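PDB 4OM9: serine protease pet from Escherichia coli, which acts as a secreted autotransporter enterotoxin with serine protease activity, whose host target is probably alpha-fodrin. Local coordinates for residues L14-N19 with P48-A53; Q18-F23 with D522-R527. All blocks are in the same frame, centred on the assembly; numbering follows the deposited sequence.

Both contacts start from the end of helix 10-17, near the N terminus, and fan out from a shared piece of chain, Gln-18 and Asn-19. Interaction 1 closes a short loop: after 28 intervening residues the chain returns at 48-53, inside the protease domain, and meets the helix end and Asn-19. Interaction 2 spans 498 residues and ties 18-23 to the loop 522-527, which follows strand 514-520 of the beta-helical part. Apart from the shared start, the shorter loop lies within this longer span, so the two share a root rather than cross. Their centres are about 9 Å apart, and Asp-15 of interaction 1 reaches His-523 of interaction 2 by a probable hydrogen bond.

Interaction 1 of 2, residues L14-N19 with P48-A53; sequences LDLAQN and PDFSSA
The carboxamide nitrogen ND2 of Asn-19 is held by two backbone carbonyls: it donates to Pro-48 O at 2.9 Å and also to Phe-23 O. The other end of the same amide works in the opposite sense, OD1 accepting from Phe-50 N at 2.9 Å. That N-H lies in the carbonyl plane and falls on a lone pair, with a C=O...N angle of 142°. With CG anti to its carbonyl carbon (chi1 -73°), Asn-19 bridges the chain leaving helix 10-17 to the 48-53 loop of the chymotrypsin-like protease domain. Its amide plane is turned only 16° from the Phe-50 ring, although the two side chains cross at about a right angle. Leu-16 O meets the edge of that ring, 3.0 Å from Phe-50 CE2, while Leu-16 CD1 packs at 4.1 Å from the same carbon. Pro-48 CB covers one ring face near its rim. Val-150 of strand 143-151 touches both Ala-17 and Phe-50. The loop is shaped by an Asx turn, Asp-49 OD1 taking Ser-51 N at 2.7 Å, and by a type I beta turn from Phe-50 to Ala-53. A water donates to Ala-17 O at 3.0 Å and weakly to Phe-50 O.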
# COMPACT_ATOMS: atom_id res chain seq x y z
N LEU A 14 -7.22 20.74 10.84
CA LEU A 14 -7.50 19.51 11.59
C LEU A 14 -6.56 18.39 11.21
O LEU A 14 -6.06 17.67 12.07
CB LEU A 14 -8.94 19.08 11.34
CG LEU A 14 -10.07 19.66 12.19
CD1 LEU A 14 -9.82 21.07 12.57
CD2 LEU A 14 -11.37 19.56 11.44
N ASP A 15 -6.32 18.23 9.91
CA ASP A 15 -5.40 17.21 9.40
C ASP A 15 -4.03 17.38 10.04
O ASP A 15 -3.38 16.40 10.42
CB ASP A 15 -5.27 17.28 7.86
CG ASP A 15 -6.24 16.36 7.12
OD1 ASP A 15 -6.94 15.56 7.76
OD2 ASP A 15 -6.30 16.46 5.86
N LEU A 16 -3.58 18.63 10.15
CA LEU A 16 -2.26 18.92 10.69
C LEU A 16 -2.18 18.56 12.17
O LEU A 16 -1.20 17.97 12.61
CB LEU A 16 -1.90 20.39 10.49
CG LEU A 16 -0.58 20.90 11.07
CD1 LEU A 16 0.61 20.04 10.68
CD2 LEU A 16 -0.34 22.34 10.64
N ALA A 17 -3.22 18.91 12.93
CA ALA A 17 -3.19 18.71 14.38
C ALA A 17 -3.29 17.22 14.69
O ALA A 17 -2.77 16.77 15.69
CB ALA A 17 -4.32 19.47 15.07
N GLN A 18 -3.93 16.47 13.81
CA GLN A 18 -4.25 15.09 14.14
C GLN A 18 -3.37 14.15 13.34
O GLN A 18 -3.61 12.93 13.31
CB GLN A 18 -5.74 14.84 13.91
CG GLN A 18 -6.59 15.85 14.72
CD GLN A 18 -8.06 15.78 14.41
OE1 GLN A 18 -8.59 14.71 14.10
NE2 GLN A 18 -8.73 16.93 14.49
N ASN A 19 -2.34 14.72 12.71
CA ASN A 19 -1.39 13.95 11.90
C ASN A 19 -2.09 13.05 10.86
O ASN A 19 -1.78 11.87 10.71
CB ASN A 19 -0.48 13.10 12.80
CG ASN A 19 0.54 13.94 13.55
OD1 ASN A 19 0.64 13.86 14.77
ND2 ASN A 19 1.32 14.72 12.82
N PRO A 48 5.54 17.77 13.14
CA PRO A 48 5.61 17.22 14.50
C PRO A 48 4.74 15.98 14.66
O PRO A 48 3.82 15.75 13.87
CB PRO A 48 5.07 18.35 15.38
CG PRO A 48 5.24 19.61 14.53
CD PRO A 48 5.05 19.16 13.11
N ASP A 49 5.05 15.18 15.68
CA ASP A 49 4.12 14.15 16.13
C ASP A 49 3.32 14.78 17.26
O ASP A 49 3.84 15.07 18.34
CB ASP A 49 4.87 12.90 16.60
CG ASP A 49 3.92 11.77 17.03
OD1 ASP A 49 2.85 12.04 17.60
OD2 ASP A 49 4.27 10.59 16.80
N PHE A 50 2.04 15.00 17.01
CA PHE A 50 1.18 15.58 18.02
C PHE A 50 0.47 14.58 18.94
O PHE A 50 -0.48 14.94 19.64
CB PHE A 50 0.13 16.45 17.36
CG PHE A 50 0.70 17.61 16.61
CD1 PHE A 50 1.47 18.56 17.26
CD2 PHE A 50 0.47 17.75 15.23
CE1 PHE A 50 1.99 19.63 16.57
CE2 PHE A 50 0.99 18.83 14.54
CZ PHE A 50 1.75 19.78 15.20
N SER A 51 0.91 13.33 18.98
CA SER A 51 0.17 12.35 19.78
C SER A 51 0.37 12.50 21.30
O SER A 51 -0.34 11.86 22.06
CB SER A 51 0.51 10.93 19.34
OG SER A 51 1.90 10.69 19.38
N SER A 52 1.26 13.37 21.76
CA SER A 52 1.39 13.61 23.22
C SER A 52 0.31 14.55 23.77
O SER A 52 0.12 14.67 24.99
CB SER A 52 2.77 14.17 23.55
OG SER A 52 3.79 13.33 23.02
N ALA A 53 -0.41 15.21 22.86
CA ALA A 53 -1.52 16.08 23.24
C ALA A 53 -2.70 15.27 23.79
O ALA A 53 -3.01 14.19 23.28
CB ALA A 53 -1.98 16.94 22.03
O HOH W 1 -3.05 14.36 17.50

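Interaction 2 of 2, residues Q18-F23 with D522-R527; sequences QNKGVF and DHAIFR
Gly-21 and Asp-522 make the direct hydrogen bond between these segments: Gly-21 N donates to Asp-522 O at 3.0 Å, almost in line with the carbonyl though bent at the hydrogen (139°). Gly-21 sits in a type II' beta turn from Lys-20 to Phe-23, closed by Phe-23 N to Lys-20 O. The His-523 imidazole is fixed through both nitrogens, ND1 to Asp-15 and NE2 to Asp-575, an environment that may favour its protonated form. Asp-15 also takes Ala-524 N, and Gln-18 NE2 is held by Asp-169 O and Leu-171 O. Here the N-terminal protease domain abuts a loop that leaves the beta-helix after strand 514-520. Van der Waals contacts surround the Gly-21 to Asp-522 bond. Lys-20 CB lies 3.7 Å from Asp-522 O, and the chain then bends at chi2 (-79°), CD staying within 3.9 Å of Asp-522 O. The His-523 ring approaches Gly-21 CA, nearest at CE1 (3.7 Å), where glycine presents no CB. Ala-524 CB rests against the Gln-18 carboxamide, 3.6 Å from OE1. A water adds an indirect link, lying 2.8 Å from both Gln-18 OE1 and Ile-525 O, although it cannot serve every acceptor near it at once. Lys-20 NZ and Asp-522 OD2, oppositely charged, stay 4.9 Å apart, while Asp-522 OD1 is hydrogen-bonded to Ser-625 OG.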
# COMPACT_ATOMS: atom_id res chain seq x y z
N GLN A 18 -3.93 16.47 13.81
CA GLN A 18 -4.25 15.09 14.14
C GLN A 18 -3.37 14.15 13.34
O GLN A 18 -3.61 12.93 13.31
CB GLN A 18 -5.74 14.84 13.91
CG GLN A 18 -6.59 15.85 14.72
CD GLN A 18 -8.06 15.78 14.41
OE1 GLN A 18 -8.59 14.71 14.10
NE2 GLN A 18 -8.73 16.93 14.49
N ASN A 19 -2.34 14.72 12.71
CA ASN A 19 -1.39 13.95 11.90
C ASN A 19 -2.09 13.05 10.86
O ASN A 19 -1.78 11.87 10.71
CB ASN A 19 -0.48 13.10 12.80
CG ASN A 19 0.54 13.94 13.55
OD1 ASN A 19 0.64 13.86 14.77
ND2 ASN A 19 1.32 14.72 12.82
N LYS A 20 -3.04 13.65 10.16
CA LYS A 20 -3.81 13.00 9.12
C LYS A 20 -3.44 13.55 7.73
O LYS A 20 -2.85 14.62 7.62
CB LYS A 20 -5.30 13.20 9.39
CG LYS A 20 -5.79 12.59 10.71
CD LYS A 20 -6.00 11.10 10.55
CE LYS A 20 -6.34 10.44 11.87
NZ LYS A 20 -6.25 8.96 11.75
N GLY A 21 -3.79 12.80 6.69
CA GLY A 21 -3.59 13.24 5.31
C GLY A 21 -2.14 13.41 4.92
O GLY A 21 -1.38 12.45 4.98
N VAL A 22 -1.75 14.63 4.54
CA VAL A 22 -0.36 14.88 4.16
C VAL A 22 0.54 15.17 5.35
O VAL A 22 1.75 15.33 5.19
CB VAL A 22 -0.19 16.07 3.18
CG1 VAL A 22 -0.88 15.76 1.81
CG2 VAL A 22 -0.66 17.38 3.82
N PHE A 23 -0.05 15.24 6.54
CA PHE A 23 0.68 15.69 7.72
C PHE A 23 1.08 14.54 8.64
O PHE A 23 0.99 14.65 9.87
CB PHE A 23 -0.15 16.70 8.50
CG PHE A 23 -0.46 17.97 7.75
CD1 PHE A 23 0.54 18.90 7.51
CD2 PHE A 23 -1.74 18.24 7.31
CE1 PHE A 23 0.26 20.08 6.85
CE2 PHE A 23 -2.03 19.40 6.66
CZ PHE A 23 -1.02 20.33 6.42
N ASP A 522 -6.50 8.34 5.41
CA ASP A 522 -7.46 8.89 6.39
C ASP A 522 -7.28 10.39 6.58
O ASP A 522 -6.16 10.90 6.61
CB ASP A 522 -7.32 8.19 7.75
CG ASP A 522 -7.46 6.68 7.65
OD1 ASP A 522 -8.57 6.22 7.32
OD2 ASP A 522 -6.48 5.96 7.92
N HIS A 523 -8.40 11.09 6.71
CA HIS A 523 -8.38 12.50 7.05
C HIS A 523 -9.20 12.71 8.30
O HIS A 523 -10.00 11.85 8.71
CB HIS A 523 -8.90 13.37 5.90
CG HIS A 523 -8.09 13.27 4.65
ND1 HIS A 523 -7.13 14.20 4.30
CD2 HIS A 523 -8.06 12.32 3.68
CE1 HIS A 523 -6.56 13.85 3.17
NE2 HIS A 523 -7.10 12.71 2.77
N ALA A 524 -8.99 13.87 8.91
CA ALA A 524 -9.78 14.31 10.04
C ALA A 524 -11.19 14.62 9.55
O ALA A 524 -11.40 14.95 8.38
CB ALA A 524 -9.15 15.54 10.69
N ILE A 525 -12.15 14.53 10.46
CA ILE A 525 -13.48 15.02 10.18
C ILE A 525 -13.83 16.06 11.23
O ILE A 525 -13.05 16.30 12.14
CB ILE A 525 -14.51 13.89 10.19
CG1 ILE A 525 -14.69 13.34 11.61
CG2 ILE A 525 -14.10 12.77 9.21
CD1 ILE A 525 -15.58 12.11 11.66
N PHE A 526 -14.99 16.68 11.10
CA PHE A 526 -15.40 17.72 12.01
C PHE A 526 -16.17 17.15 13.19
O PHE A 526 -16.14 17.72 14.29
CB PHE A 526 -16.26 18.75 11.28
CG PHE A 526 -15.65 19.24 9.99
CD1 PHE A 526 -14.48 19.99 10.01
CD2 PHE A 526 -16.26 18.98 8.78
CE1 PHE A 526 -13.91 20.45 8.84
CE2 PHE A 526 -15.71 19.44 7.61
CZ PHE A 526 -14.53 20.17 7.64
N ARG A 527 -16.86 16.02 12.96
CA ARG A 527 -17.75 15.43 13.97
C ARG A 527 -18.12 13.99 13.58
O ARG A 527 -18.54 13.75 12.45
CB ARG A 527 -19.02 16.30 14.11
CG ARG A 527 -19.98 15.86 15.22
CD ARG A 527 -21.24 16.72 15.23
NE ARG A 527 -22.07 16.55 14.04
CZ ARG A 527 -22.94 17.45 13.58
NH1 ARG A 527 -23.11 18.61 14.21
NH2 ARG A 527 -23.65 17.19 12.49
O HOH W 2 -11.21 14.54 13.28